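Local coordinates for protein CdnC (PDB 7MGV) that probably uses ATP to install omega-ester (macrolactone) rings in the core repeats of its ribosomally made precursor peptide, at residues F177-Q189 against V203-L216. Sequence-based numbering, arbitrary orientation.
Sequences FIVKHRDVVAKMQ and VFTNVVNEDKLEEL. With ADP (adenosine-5'-diphosphate), chain F.
Val-184 O accepts a hydrogen bond from Val-208 N at 2.7 Å, nearly straight at the hydrogen (165°), and the CA of Val-207 adds a CH···O contact to the same oxygen. One water continues the pairing, accepting from Val-184 N and donating to Val-208 O. Further along, Ala-186 N reaches Asn-206 O at 3.0 Å, tilted from the carbonyl plane. Ala-186 and Asn-206 form the antiparallel hydrogen-bonded pair; between the two bonds, Val-185 faces Val-207 as a non-hydrogen-bonded pair.

On the face that carries Ala-186, Ile-178 of helix 171-181 packs its CD1 against three side chains: Val-208 CG1 lies 3.7 Å from that CD1 and crosses at about a right angle, while Leu-213 CD1 and Leu-216 CD2 come from the segment after Asn-209, helically shaped over 210-214. With only a methyl in place of the Ile-178 side chain, as in an alanine, a gap would probably open between Val-208, Leu-213 and Leu-216. Val-208 CG2, the other branch, rests on Ala-186 CB.

On the nucleotide side, Thr-205 runs alongside Lys-187, its OG1 3.4 Å from Lys-187 CB, and turns CG2, anti to the backbone N, against Val-185 CB. Thr-205 N donates to ADP O2A, an alpha-phosphate oxygen, at 3.3 Å. The extended Lys-187 chain carries NZ to adenine N7 at 3.0 Å and also to Gln-227 of strand 224-228. Strand 184-187 lies between strands 224-228 and 199-207 in one of the two antiparallel sheets between which the ATP-grasp fold holds its nucleotide.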
ATOM      1  N   PHE A 177      -8.299  30.189  -2.343  1.00 40.75           N
ATOM      2  CA  PHE A 177      -9.360  29.345  -1.799  1.00 38.55           C
ATOM      3  C   PHE A 177      -9.891  29.900  -0.482  1.00 42.02           C
ATOM      4  O   PHE A 177     -11.108  29.929  -0.253  1.00 42.36           O
ATOM      5  CB  PHE A 177      -8.830  27.920  -1.617  1.00 35.07           C
ATOM      6  CG  PHE A 177      -9.838  26.951  -1.072  1.00 37.60           C
ATOM      7  CD1 PHE A 177      -9.954  26.741   0.295  1.00 34.36           C
ATOM      8  CD2 PHE A 177     -10.657  26.232  -1.926  1.00 40.50           C
ATOM      9  CE1 PHE A 177     -10.879  25.844   0.797  1.00 33.26           C
ATOM     10  CE2 PHE A 177     -11.581  25.331  -1.429  1.00 35.05           C
ATOM     11  CZ  PHE A 177     -11.691  25.138  -0.066  1.00 34.66           C
ATOM     12  N   ILE A 178      -8.991  30.357   0.393  1.00 43.44           N
ATOM     13  CA  ILE A 178      -9.398  30.836   1.710  1.00 44.20           C
ATOM     14  C   ILE A 178     -10.184  32.135   1.593  1.00 47.78           C
ATOM     15  O   ILE A 178     -11.218  32.308   2.247  1.00 48.04           O
ATOM     16  CB  ILE A 178      -8.171  30.997   2.627  1.00 40.69           C
ATOM     17  CG1 ILE A 178      -7.550  29.633   2.933  1.00 42.06           C
ATOM     18  CG2 ILE A 178      -8.562  31.690   3.919  1.00 40.83           C
ATOM     19  CD1 ILE A 178      -6.095  29.702   3.342  1.00 37.66           C
ATOM     20  N   VAL A 179      -9.716  33.073   0.765  1.00 48.22           N
ATOM     21  CA  VAL A 179     -10.460  34.321   0.606  1.00 47.67           C
ATOM     22  C   VAL A 179     -11.781  34.071  -0.108  1.00 52.61           C
ATOM     23  O   VAL A 179     -12.747  34.819   0.088  1.00 48.79           O
ATOM     24  CB  VAL A 179      -9.619  35.394  -0.117  1.00 55.06           C
ATOM     25  CG1 VAL A 179      -8.268  35.565   0.556  1.00 51.56           C
ATOM     26  CG2 VAL A 179      -9.453  35.058  -1.593  1.00 55.31           C
ATOM     27  N   LYS A 180     -11.861  33.022  -0.929  1.00 48.34           N
ATOM     28  CA  LYS A 180     -13.128  32.714  -1.582  1.00 38.62           C
ATOM     29  C   LYS A 180     -14.138  32.159  -0.584  1.00 44.56           C
ATOM     30  O   LYS A 180     -15.275  32.635  -0.508  1.00 46.97           O
ATOM     31  CB  LYS A 180     -12.899  31.732  -2.731  1.00 41.24           C
ATOM     32  CG  LYS A 180     -14.154  31.383  -3.513  1.00 38.28           C
ATOM     33  CD  LYS A 180     -13.862  30.336  -4.577  1.00 36.93           C
ATOM     34  CE  LYS A 180     -15.143  29.736  -5.137  1.00 40.25           C
ATOM     35  NZ  LYS A 180     -15.925  30.722  -5.933  1.00 53.36           N
ATOM     36  N   HIS A 181     -13.739  31.167   0.211  1.00 37.59           N
ATOM     37  CA  HIS A 181     -14.705  30.493   1.069  1.00 35.35           C
ATOM     38  C   HIS A 181     -14.811  31.103   2.462  1.00 43.91           C
ATOM     39  O   HIS A 181     -15.797  30.840   3.161  1.00 47.42           O
ATOM     40  CB  HIS A 181     -14.363  29.004   1.147  1.00 42.86           C
ATOM     41  CG  HIS A 181     -14.424  28.318  -0.183  1.00 36.63           C
ATOM     42  ND1 HIS A 181     -15.591  27.799  -0.700  1.00 33.76           N
ATOM     43  CD2 HIS A 181     -13.469  28.100  -1.119  1.00 37.07           C
ATOM     44  CE1 HIS A 181     -15.349  27.275  -1.889  1.00 41.88           C
ATOM     45  NE2 HIS A 181     -14.069  27.444  -2.166  1.00 39.14           N
ATOM     46  N   ARG A 182     -13.807  31.870   2.894  1.00 42.84           N
ATOM     47  CA  ARG A 182     -13.907  32.809   4.010  1.00 48.97           C
ATOM     48  C   ARG A 182     -13.997  32.124   5.372  1.00 48.62           C
ATOM     49  O   ARG A 182     -13.770  32.759   6.408  1.00 69.83           O
ATOM     50  CB  ARG A 182     -15.122  33.727   3.794  1.00 43.61           C
ATOM     51  CG  ARG A 182     -15.496  34.628   4.964  1.00 50.16           C
ATOM     52  CD  ARG A 182     -16.966  34.481   5.335  1.00 56.78           C
ATOM     53  NE  ARG A 182     -17.847  35.184   4.404  1.00 48.54           N
ATOM     54  CZ  ARG A 182     -18.724  34.585   3.603  1.00 53.05           C
ATOM     55  NH1 ARG A 182     -18.847  33.264   3.613  1.00 59.61           N
ATOM     56  NH2 ARG A 182     -19.482  35.308   2.789  1.00 58.40           N
ATOM     57  N   ASP A 183     -14.244  30.817   5.388  1.00 49.02           N
ATOM     58  CA  ASP A 183     -14.298  30.075   6.649  1.00 43.98           C
ATOM     59  C   ASP A 183     -13.716  28.694   6.361  1.00 50.35           C
ATOM     60  O   ASP A 183     -14.436  27.769   5.972  1.00 43.83           O
ATOM     61  CB  ASP A 183     -15.712  29.995   7.203  1.00 54.50           C
ATOM     62  CG  ASP A 183     -16.012  31.102   8.195  1.00 67.81           C
ATOM     63  OD1 ASP A 183     -15.177  31.338   9.093  1.00 73.46           O
ATOM     64  OD2 ASP A 183     -17.078  31.743   8.072  1.00 73.99           O
ATOM     65  N   VAL A 184     -12.410  28.564   6.565  1.00 42.69           N
ATOM     66  CA  VAL A 184     -11.660  27.404   6.109  1.00 50.02           C
ATOM     67  C   VAL A 184     -10.919  26.797   7.288  1.00 41.11           C
ATOM     68  O   VAL A 184     -10.250  27.510   8.044  1.00 43.89           O
ATOM     69  CB  VAL A 184     -10.675  27.771   4.983  1.00 39.63           C
ATOM     70  CG1 VAL A 184      -9.922  26.539   4.509  1.00 32.24           C
ATOM     71  CG2 VAL A 184     -11.415  28.429   3.827  1.00 41.22           C
ATOM     72  N   VAL A 185     -11.040  25.492   7.441  1.00 35.56           N
ATOM     73  CA  VAL A 185     -10.209  24.721   8.353  1.00 39.80           C
ATOM     74  C   VAL A 185      -9.072  24.115   7.546  1.00 39.20           C
ATOM     75  O   VAL A 185      -9.182  23.903   6.328  1.00 44.18           O
ATOM     76  CB  VAL A 185     -11.019  23.631   9.087  1.00 42.51           C
ATOM     77  CG1 VAL A 185     -12.227  24.245   9.779  1.00 36.69           C
ATOM     78  CG2 VAL A 185     -11.451  22.540   8.120  1.00 38.04           C
ATOM     79  N   ALA A 186      -7.961  23.848   8.222  1.00 35.68           N
ATOM     80  CA  ALA A 186      -6.801  23.223   7.610  1.00 34.54           C
ATOM     81  C   ALA A 186      -6.446  21.978   8.404  1.00 40.62           C
ATOM     82  O   ALA A 186      -6.311  22.037   9.631  1.00 45.17           O
ATOM     83  CB  ALA A 186      -5.612  24.183   7.559  1.00 32.80           C
ATOM     84  N   LYS A 187      -6.303  20.854   7.709  1.00 36.26           N
ATOM     85  CA  LYS A 187      -5.933  19.609   8.359  1.00 43.08           C
ATOM     86  C   LYS A 187      -4.848  18.908   7.556  1.00 41.75           C
ATOM     87  O   LYS A 187      -4.708  19.105   6.344  1.00 50.22           O
ATOM     88  CB  LYS A 187      -7.148  18.683   8.548  1.00 35.11           C
ATOM     89  CG  LYS A 187      -8.009  18.489   7.312  1.00 44.61           C
ATOM     90  CD  LYS A 187      -9.324  17.805   7.669  1.00 47.39           C
ATOM     91  CE  LYS A 187     -10.151  17.493   6.429  1.00 37.55           C
ATOM     92  NZ  LYS A 187     -11.569  17.180   6.766  1.00 33.30           N
ATOM     93  N   MET A 188      -4.054  18.114   8.264  1.00 37.26           N
ATOM     94  CA  MET A 188      -3.132  17.200   7.616  1.00 47.03           C
ATOM     95  C   MET A 188      -3.835  15.886   7.318  1.00 42.63           C
ATOM     96  O   MET A 188      -4.796  15.505   7.991  1.00 45.19           O
ATOM     97  CB  MET A 188      -1.906  16.942   8.494  1.00 42.56           C
ATOM     98  CG  MET A 188      -1.455  18.112   9.351  1.00 43.83           C
ATOM     99  SD  MET A 188      -0.256  17.598  10.605  1.00 35.62           S
ATOM    100  CE  MET A 188       1.117  17.086   9.584  1.00 36.84           C
ATOM    101  N   GLN A 189      -3.354  15.194   6.288  1.00 40.57           N
ATOM    102  CA  GLN A 189      -3.801  13.830   6.050  1.00 40.83           C
ATOM    103  C   GLN A 189      -3.159  12.849   7.022  1.00 38.72           C
ATOM    104  O   GLN A 189      -3.674  11.739   7.199  1.00 40.28           O
ATOM    105  CB  GLN A 189      -3.502  13.426   4.603  1.00 34.84           C
ATOM    106  CG  GLN A 189      -4.065  14.399   3.570  1.00 31.84           C
ATOM    107  CD  GLN A 189      -3.931  13.897   2.144  1.00 39.24           C
ATOM    108  OE1 GLN A 189      -3.664  12.718   1.909  1.00 41.83           O
ATOM    109  NE2 GLN A 189      -4.119  14.793   1.182  1.00 35.01           N
ATOM    110  N   VAL A 203      -1.078  18.669  16.676  1.00 59.11           N
ATOM    111  CA  VAL A 203      -1.686  19.448  15.606  1.00 56.21           C
ATOM    112  C   VAL A 203      -3.158  19.075  15.518  1.00 51.42           C
ATOM    113  O   VAL A 203      -3.507  17.891  15.435  1.00 53.76           O
ATOM    114  CB  VAL A 203      -0.969  19.198  14.270  1.00 53.24           C
ATOM    115  CG1 VAL A 203      -1.901  19.501  13.100  1.00 35.49           C
ATOM    116  CG2 VAL A 203       0.294  20.040  14.181  1.00 44.64           C
ATOM    117  N   PHE A 204      -4.024  20.083  15.547  1.00 46.63           N
ATOM    118  CA  PHE A 204      -5.461  19.887  15.446  1.00 48.19           C
ATOM    119  C   PHE A 204      -5.992  20.591  14.208  1.00 46.31           C
ATOM    120  O   PHE A 204      -5.409  21.570  13.731  1.00 47.62           O
ATOM    121  CB  PHE A 204      -6.193  20.423  16.684  1.00 55.43           C
ATOM    122  CG  PHE A 204      -5.888  19.675  17.946  1.00 58.98           C
ATOM    123  CD1 PHE A 204      -6.563  18.505  18.254  1.00 62.09           C
ATOM    124  CD2 PHE A 204      -4.934  20.145  18.833  1.00 63.44           C
ATOM    125  CE1 PHE A 204      -6.288  17.815  19.418  1.00 67.53           C
ATOM    126  CE2 PHE A 204      -4.654  19.459  19.999  1.00 65.76           C
ATOM    127  CZ  PHE A 204      -5.332  18.292  20.292  1.00 62.56           C
ATOM    128  N   THR A 205      -7.105  20.081  13.687  1.00 45.77           N
ATOM    129  CA  THR A 205      -7.840  20.807  12.662  1.00 40.71           C
ATOM    130  C   THR A 205      -8.333  22.126  13.240  1.00 38.54           C
ATOM    131  O   THR A 205      -9.035  22.145  14.255  1.00 46.35           O
ATOM    132  CB  THR A 205      -9.011  19.969  12.154  1.00 49.86           C
ATOM    133  OG1 THR A 205      -8.520  18.720  11.650  1.00 43.43           O
ATOM    134  CG2 THR A 205      -9.754  20.702  11.046  1.00 44.77           C
ATOM    135  N   ASN A 206      -7.951  23.231  12.605  1.00 40.26           N
ATOM    136  CA  ASN A 206      -8.293  24.548  13.116  1.00 49.26           C
ATOM    137  C   ASN A 206      -8.553  25.484  11.946  1.00 47.78           C
ATOM    138  O   ASN A 206      -8.076  25.263  10.829  1.00 46.34           O
ATOM    139  CB  ASN A 206      -7.185  25.108  14.017  1.00 50.56           C
ATOM    140  CG  ASN A 206      -7.714  26.079  15.053  1.00 54.89           C
ATOM    141  OD1 ASN A 206      -8.922  26.190  15.257  1.00 60.67           O
ATOM    142  ND2 ASN A 206      -6.807  26.787  15.719  1.00 54.09           N
ATOM    143  N   VAL A 207      -9.320  26.540  12.220  1.00 41.12           N
ATOM    144  CA  VAL A 207      -9.667  27.494  11.178  1.00 47.90           C
ATOM    145  C   VAL A 207      -8.445  28.322  10.801  1.00 46.90           C
ATOM    146  O   VAL A 207      -7.557  28.586  11.623  1.00 47.18           O
ATOM    147  CB  VAL A 207     -10.828  28.398  11.632  1.00 48.93           C
ATOM    148  CG1 VAL A 207     -12.104  27.586  11.770  1.00 49.74           C
ATOM    149  CG2 VAL A 207     -10.483  29.091  12.943  1.00 45.31           C
ATOM    150  N   VAL A 208      -8.393  28.728   9.538  1.00 44.30           N
ATOM    151  CA  VAL A 208      -7.340  29.604   9.039  1.00 46.01           C
ATOM    152  C   VAL A 208      -7.777  31.042   9.298  1.00 56.31           C
ATOM    153  O   VAL A 208      -8.705  31.543   8.655  1.00 61.29           O
ATOM    154  CB  VAL A 208      -7.064  29.366   7.549  1.00 47.02           C
ATOM    155  CG1 VAL A 208      -6.076  30.392   7.020  1.00 49.70           C
ATOM    156  CG2 VAL A 208      -6.547  27.955   7.322  1.00 42.86           C
ATOM    157  N   ASN A 209      -7.120  31.706  10.248  1.00 52.21           N
ATOM    158  CA  ASN A 209      -7.444  33.083  10.587  1.00 60.34           C
ATOM    159  C   ASN A 209      -6.359  34.018  10.055  1.00 63.97           C
ATOM    160  O   ASN A 209      -5.439  33.596   9.345  1.00 66.50           O
ATOM    161  CB  ASN A 209      -7.652  33.228  12.102  1.00 56.69           C
ATOM    162  CG  ASN A 209      -6.407  32.894  12.914  1.00 62.10           C
ATOM    163  OD1 ASN A 209      -5.330  32.662  12.369  1.00 66.92           O
ATOM    164  ND2 ASN A 209      -6.557  32.876  14.233  1.00 65.76           N
ATOM    165  N   GLU A 210      -6.475  35.301  10.404  1.00 69.11           N
ATOM    166  CA  GLU A 210      -5.537  36.299   9.898  1.00 61.99           C
ATOM    167  C   GLU A 210      -4.112  36.027  10.358  1.00 68.29           C
ATOM    168  O   GLU A 210      -3.158  36.370   9.652  1.00 65.26           O
ATOM    169  CB  GLU A 210      -5.975  37.698  10.336  1.00 78.50           C
ATOM    170  CG  GLU A 210      -7.439  38.007  10.072  1.00 85.81           C
ATOM    171  CD  GLU A 210      -7.712  39.494   9.948  1.00109.15           C
ATOM    172  OE1 GLU A 210      -7.640  40.202  10.974  1.00106.01           O
ATOM    173  OE2 GLU A 210      -7.998  39.956   8.823  1.00105.56           O
ATOM    174  N   ASP A 211      -3.942  35.422  11.532  1.00 68.19           N
ATOM    175  CA  ASP A 211      -2.593  35.158  12.022  1.00 69.03           C
ATOM    176  C   ASP A 211      -1.939  34.014  11.255  1.00 71.51           C
ATOM    177  O   ASP A 211      -0.774  34.117  10.853  1.00 79.25           O
ATOM    178  CB  ASP A 211      -2.624  34.852  13.520  1.00 69.86           C
ATOM    179  CG  ASP A 211      -1.379  35.337  14.239  1.00 90.75           C
ATOM    180  OD1 ASP A 211      -0.696  34.497  14.869  1.00 94.12           O
ATOM    181  OD2 ASP A 211      -1.085  36.544  14.178  1.00 99.39           O
ATOM    182  N   LYS A 212      -2.674  32.921  11.028  1.00 72.67           N
ATOM    183  CA  LYS A 212      -2.115  31.806  10.269  1.00 68.10           C
ATOM    184  C   LYS A 212      -1.966  32.148   8.793  1.00 63.41           C
ATOM    185  O   LYS A 212      -1.118  31.564   8.108  1.00 64.00           O
ATOM    186  CB  LYS A 212      -2.985  30.562  10.446  1.00 55.80           C
ATOM    187  CG  LYS A 212      -3.368  30.276  11.886  1.00 49.15           C
ATOM    188  CD  LYS A 212      -3.341  28.793  12.194  1.00 53.09           C
ATOM    189  CE  LYS A 212      -3.966  28.505  13.548  1.00 49.20           C
ATOM    190  NZ  LYS A 212      -3.443  29.416  14.604  1.00 55.31           N
ATOM    191  N   LEU A 213      -2.776  33.082   8.288  1.00 70.65           N
ATOM    192  CA  LEU A 213      -2.659  33.505   6.897  1.00 67.81           C
ATOM    193  C   LEU A 213      -1.302  34.127   6.597  1.00 71.38           C
ATOM    194  O   LEU A 213      -0.915  34.212   5.425  1.00 71.33           O
ATOM    195  CB  LEU A 213      -3.774  34.497   6.556  1.00 56.55           C
ATOM    196  CG  LEU A 213      -4.293  34.486   5.118  1.00 55.09           C
ATOM    197  CD1 LEU A 213      -4.737  33.088   4.723  1.00 54.44           C
ATOM    198  CD2 LEU A 213      -5.433  35.480   4.951  1.00 65.32           C
ATOM    199  N   GLU A 214      -0.573  34.567   7.626  1.00 71.27           N
ATOM    200  CA  GLU A 214       0.767  35.099   7.413  1.00 80.03           C
ATOM    201  C   GLU A 214       1.742  33.997   7.019  1.00 78.08           C
ATOM    202  O   GLU A 214       2.605  34.201   6.156  1.00 75.31           O
ATOM    203  CB  GLU A 214       1.251  35.815   8.674  1.00 80.91           C
ATOM    204  CG  GLU A 214       1.990  37.115   8.409  1.00 89.89           C
ATOM    205  CD  GLU A 214       1.057  38.252   8.043  1.00 99.87           C
ATOM    206  OE1 GLU A 214       0.447  38.841   8.961  1.00 98.83           O
ATOM    207  OE2 GLU A 214       0.933  38.558   6.839  1.00 92.79           O
ATOM    208  N   GLU A 215       1.616  32.821   7.634  1.00 67.72           N
ATOM    209  CA  GLU A 215       2.524  31.705   7.404  1.00 68.59           C
ATOM    210  C   GLU A 215       2.132  30.851   6.204  1.00 60.22           C
ATOM    211  O   GLU A 215       2.560  29.693   6.120  1.00 59.59           O
ATOM    212  CB  GLU A 215       2.606  30.831   8.659  1.00 73.70           C
ATOM    213  CG  GLU A 215       3.028  31.579   9.914  1.00 78.35           C
ATOM    214  CD  GLU A 215       4.459  32.081   9.843  1.00 86.16           C
ATOM    215  OE1 GLU A 215       4.695  33.259  10.184  1.00 93.90           O
ATOM    216  OE2 GLU A 215       5.347  31.295   9.447  1.00 80.17           O
ATOM    217  N   LEU A 216       1.338  31.388   5.275  1.00 54.20           N
ATOM    218  CA  LEU A 216       0.887  30.590   4.140  1.00 56.65           C
ATOM    219  C   LEU A 216       2.021  30.287   3.170  1.00 50.94           C
ATOM    220  O   LEU A 216       1.956  29.294   2.436  1.00 51.94           O
ATOM    221  CB  LEU A 216      -0.251  31.305   3.414  1.00 52.39           C
ATOM    222  CG  LEU A 216      -1.323  30.406   2.797  1.00 53.04           C
ATOM    223  CD1 LEU A 216      -1.692  29.272   3.743  1.00 43.89           C
ATOM    224  CD2 LEU A 216      -2.550  31.220   2.432  1.00 53.22           C
TER
HETATM  225  PB  ADP F 401      -9.971  14.077  16.702  1.00131.70           P
HETATM  226  O1B ADP F 401     -10.477  13.579  15.369  1.00106.18           O
HETATM  227  O2B ADP F 401      -8.759  13.339  17.217  1.00128.67           O
HETATM  228  O3B ADP F 401     -11.056  14.322  17.725  1.00105.59           O
HETATM  229  PA  ADP F 401      -9.027  15.928  14.854  1.00 93.74           P
HETATM  230  O1A ADP F 401      -8.348  14.753  14.190  1.00 89.18           O
HETATM  231  O2A ADP F 401      -8.395  17.299  14.836  1.00 51.67           O
HETATM  232  O3A ADP F 401      -9.427  15.553  16.365  1.00108.34           O
HETATM  233  O5' ADP F 401     -10.505  16.046  14.239  1.00 77.83           O
HETATM  234  C5' ADP F 401     -10.786  16.911  13.151  1.00 68.87           C
HETATM  235  C4' ADP F 401     -12.084  17.631  13.485  1.00 65.65           C
HETATM  236  O4' ADP F 401     -12.324  18.662  12.530  1.00 56.66           O
HETATM  237  C3' ADP F 401     -13.277  16.689  13.469  1.00 65.97           C
HETATM  238  O3' ADP F 401     -13.858  16.624  14.775  1.00 73.37           O
HETATM  239  C2' ADP F 401     -14.268  17.300  12.502  1.00 53.87           C
HETATM  240  O2' ADP F 401     -15.548  17.431  13.124  1.00 61.14           O
HETATM  241  C1' ADP F 401     -13.700  18.666  12.156  1.00 52.56           C
HETATM  242  N9  ADP F 401     -13.809  18.908  10.702  1.00 54.58           N
HETATM  243  C8  ADP F 401     -13.225  18.178   9.731  1.00 47.70           C
HETATM  244  N7  ADP F 401     -13.532  18.668   8.504  1.00 49.84           N
HETATM  245  C5  ADP F 401     -14.333  19.736   8.688  1.00 48.55           C
HETATM  246  C6  ADP F 401     -15.019  20.716   7.818  1.00 36.63           C
HETATM  247  N6  ADP F 401     -14.910  20.651   6.470  1.00 40.47           N
HETATM  248  N1  ADP F 401     -15.759  21.676   8.420  1.00 47.72           N
HETATM  249  C2  ADP F 401     -15.877  21.753   9.759  1.00 45.73           C
HETATM  250  N3  ADP F 401     -15.282  20.899  10.608  1.00 39.54           N
HETATM  251  C4  ADP F 401     -14.514  19.887  10.139  1.00 49.82           C
HETATM  252  O   HOH W   1     -10.801  30.765   7.153  1.00 51.32           O